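Local coordinates for uncharacterized protein (Magnetospirillum magneticum AMB-1, PDB 5MU5) that probably glycosylates flagellin as a Maf-family glycosyltransferase and is involved in the formation of bacterial flagella, at residues G45-V49 with G130-Q134. Numbering follows the deposited sequence.
Sequences GDLDV and GLGYQ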
ATOM      1  N   GLY A  45       6.862 -44.106 -19.737  1.00 85.86           N
ATOM      2  CA  GLY A  45       5.617 -43.858 -20.475  1.00 82.59           C
ATOM      3  C   GLY A  45       4.929 -42.545 -20.102  1.00 76.88           C
ATOM      4  O   GLY A  45       3.813 -42.285 -20.538  1.00 73.61           O
ATOM      5  N   ASP A  46       5.597 -41.721 -19.294  1.00 75.30           N
ATOM      6  CA  ASP A  46       5.064 -40.427 -18.874  1.00 72.62           C
ATOM      7  C   ASP A  46       5.509 -39.401 -19.891  1.00 68.67           C
ATOM      8  O   ASP A  46       6.592 -39.537 -20.492  1.00 67.44           O
ATOM      9  CB  ASP A  46       5.618 -40.017 -17.513  1.00 74.24           C
ATOM     10  CG  ASP A  46       5.446 -41.087 -16.466  1.00 77.26           C
ATOM     11  OD1 ASP A  46       4.308 -41.585 -16.325  1.00 79.64           O
ATOM     12  OD2 ASP A  46       6.448 -41.416 -15.787  1.00 77.07           O
ATOM     13  N   LEU A  47       4.687 -38.379 -20.089  1.00 61.28           N
ATOM     14  CA  LEU A  47       5.062 -37.320 -21.005  1.00 58.28           C
ATOM     15  C   LEU A  47       6.148 -36.488 -20.328  1.00 56.87           C
ATOM     16  O   LEU A  47       6.106 -36.283 -19.118  1.00 54.44           O
ATOM     17  CB  LEU A  47       3.859 -36.461 -21.393  1.00 54.74           C
ATOM     18  CG  LEU A  47       2.879 -37.117 -22.373  1.00 54.49           C
ATOM     19  CD1 LEU A  47       1.634 -36.254 -22.493  1.00 52.80           C
ATOM     20  CD2 LEU A  47       3.518 -37.334 -23.742  1.00 55.67           C
ATOM     21  N   ASP A  48       7.117 -36.032 -21.118  1.00 55.76           N
ATOM     22  CA  ASP A  48       8.254 -35.285 -20.605  1.00 54.91           C
ATOM     23  C   ASP A  48       8.666 -34.228 -21.623  1.00 52.87           C
ATOM     24  O   ASP A  48       8.259 -34.289 -22.779  1.00 55.17           O
ATOM     25  CB  ASP A  48       9.417 -36.250 -20.313  1.00 55.62           C
ATOM     26  CG  ASP A  48      10.420 -35.695 -19.294  1.00 57.00           C
ATOM     27  OD1 ASP A  48      10.386 -34.483 -18.980  1.00 60.21           O
ATOM     28  OD2 ASP A  48      11.250 -36.477 -18.772  1.00 60.40           O
ATOM     29  N   VAL A  49       9.443 -33.245 -21.179  1.00 52.77           N
ATOM     30  CA  VAL A  49       9.959 -32.182 -22.044  1.00 53.85           C
ATOM     31  C   VAL A  49      11.469 -32.329 -22.229  1.00 58.00           C
ATOM     32  O   VAL A  49      12.237 -32.228 -21.273  1.00 57.16           O
ATOM     33  CB  VAL A  49       9.643 -30.795 -21.482  1.00 51.58           C
ATOM     34  CG1 VAL A  49      10.124 -29.713 -22.431  1.00 53.72           C
ATOM     35  CG2 VAL A  49       8.148 -30.654 -21.254  1.00 50.18           C
ATOM     36  N   GLY A 130       5.885 -26.777 -14.951  1.00 43.54           N
ATOM     37  CA  GLY A 130       6.377 -27.960 -15.608  1.00 45.76           C
ATOM     38  C   GLY A 130       5.216 -28.445 -16.452  1.00 45.34           C
ATOM     39  O   GLY A 130       4.548 -27.626 -17.087  1.00 43.97           O
ATOM     40  N   LEU A 131       4.956 -29.754 -16.419  1.00 42.51           N
ATOM     41  CA  LEU A 131       3.811 -30.321 -17.105  1.00 41.80           C
ATOM     42  C   LEU A 131       2.587 -30.401 -16.219  1.00 41.19           C
ATOM     43  O   LEU A 131       1.560 -30.914 -16.630  1.00 42.12           O
ATOM     44  CB  LEU A 131       4.155 -31.683 -17.714  1.00 43.82           C
ATOM     45  CG  LEU A 131       5.138 -31.576 -18.894  1.00 43.47           C
ATOM     46  CD1 LEU A 131       5.471 -32.948 -19.459  1.00 46.26           C
ATOM     47  CD2 LEU A 131       4.589 -30.689 -20.003  1.00 43.80           C
ATOM     48  N   GLY A 132       2.683 -29.879 -15.003  1.00 41.48           N
ATOM     49  CA  GLY A 132       1.520 -29.767 -14.136  1.00 40.93           C
ATOM     50  C   GLY A 132       1.029 -31.026 -13.473  1.00 43.11           C
ATOM     51  O   GLY A 132      -0.088 -31.060 -12.970  1.00 43.86           O
ATOM     52  N   TYR A 133       1.852 -32.067 -13.450  1.00 45.84           N
ATOM     53  CA  TYR A 133       1.497 -33.312 -12.761  1.00 47.44           C
ATOM     54  C   TYR A 133       1.111 -33.084 -11.273  1.00 49.49           C
ATOM     55  O   TYR A 133       0.269 -33.788 -10.732  1.00 55.38           O
ATOM     56  CB  TYR A 133       2.656 -34.308 -12.848  1.00 47.74           C
ATOM     57  CG  TYR A 133       2.972 -34.801 -14.249  1.00 48.39           C
ATOM     58  CD1 TYR A 133       1.970 -35.337 -15.052  1.00 50.25           C
ATOM     59  CD2 TYR A 133       4.270 -34.771 -14.750  1.00 47.91           C
ATOM     60  CE1 TYR A 133       2.239 -35.809 -16.322  1.00 52.39           C
ATOM     61  CE2 TYR A 133       4.557 -35.248 -16.018  1.00 51.12           C
ATOM     62  CZ  TYR A 133       3.528 -35.764 -16.804  1.00 53.15           C
ATOM     63  OH  TYR A 133       3.764 -36.245 -18.071  1.00 56.46           O
ATOM     64  N   GLN A 134       1.710 -32.095 -10.621  1.00 47.55           N
ATOM     65  CA  GLN A 134       1.373 -31.788  -9.226  1.00 47.18           C
ATOM     66  C   GLN A 134      -0.034 -31.231  -9.014  1.00 47.27           C
ATOM     67  O   GLN A 134      -0.637 -31.480  -7.974  1.00 48.57           O
ATOM     68  CB  GLN A 134       2.408 -30.819  -8.596  1.00 47.55           C
ATOM     69  CG  GLN A 134       2.476 -29.398  -9.178  1.00 47.69           C
ATOM     70  CD  GLN A 134       3.246 -29.295 -10.496  1.00 47.90           C
ATOM     71  OE1 GLN A 134       3.722 -30.291 -11.025  1.00 50.77           O
ATOM     72  NE2 GLN A 134       3.364 -28.089 -11.023  1.00 50.20           N
TER
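Leu131, Tyr133 and Leu47 bury the most surface where the loop 130-134 meets the start of strand 47-51, the central strand of a three-stranded antiparallel sheet. Tyr133 is long enough to span the gap between the backbones, and its OH donates a hydrogen bond to Leu47 O (2.6 Å), which lies at the ring edge, near the ring plane. A tyrosine suits this place because its hydroxyl satisfies a backbone carbonyl while its ring packs against Tyr57 and helix 61-71. Leu131 fills the space beside it with a branched, apolar end: CD1 lies 4.3 Å from Leu47 CB, and CD2 meets Val49 CG2 at 3.8 Å. The side chain of Leu47, set sideways to the loop, gives apolar cover to Val41 and Thr163. Asp48 instead directs its CB away, and its carboxylate binds the backbone of Tyr57 and Gly58. Gly130 and Gly132, flanking Leu131, both take positive phi, easy for glycine. The contact thus packs a small antiparallel sheet onto a glycine-rich loop between parallel strand 123-127 and helix 134-142, as in Rossmann-like alpha/beta folds.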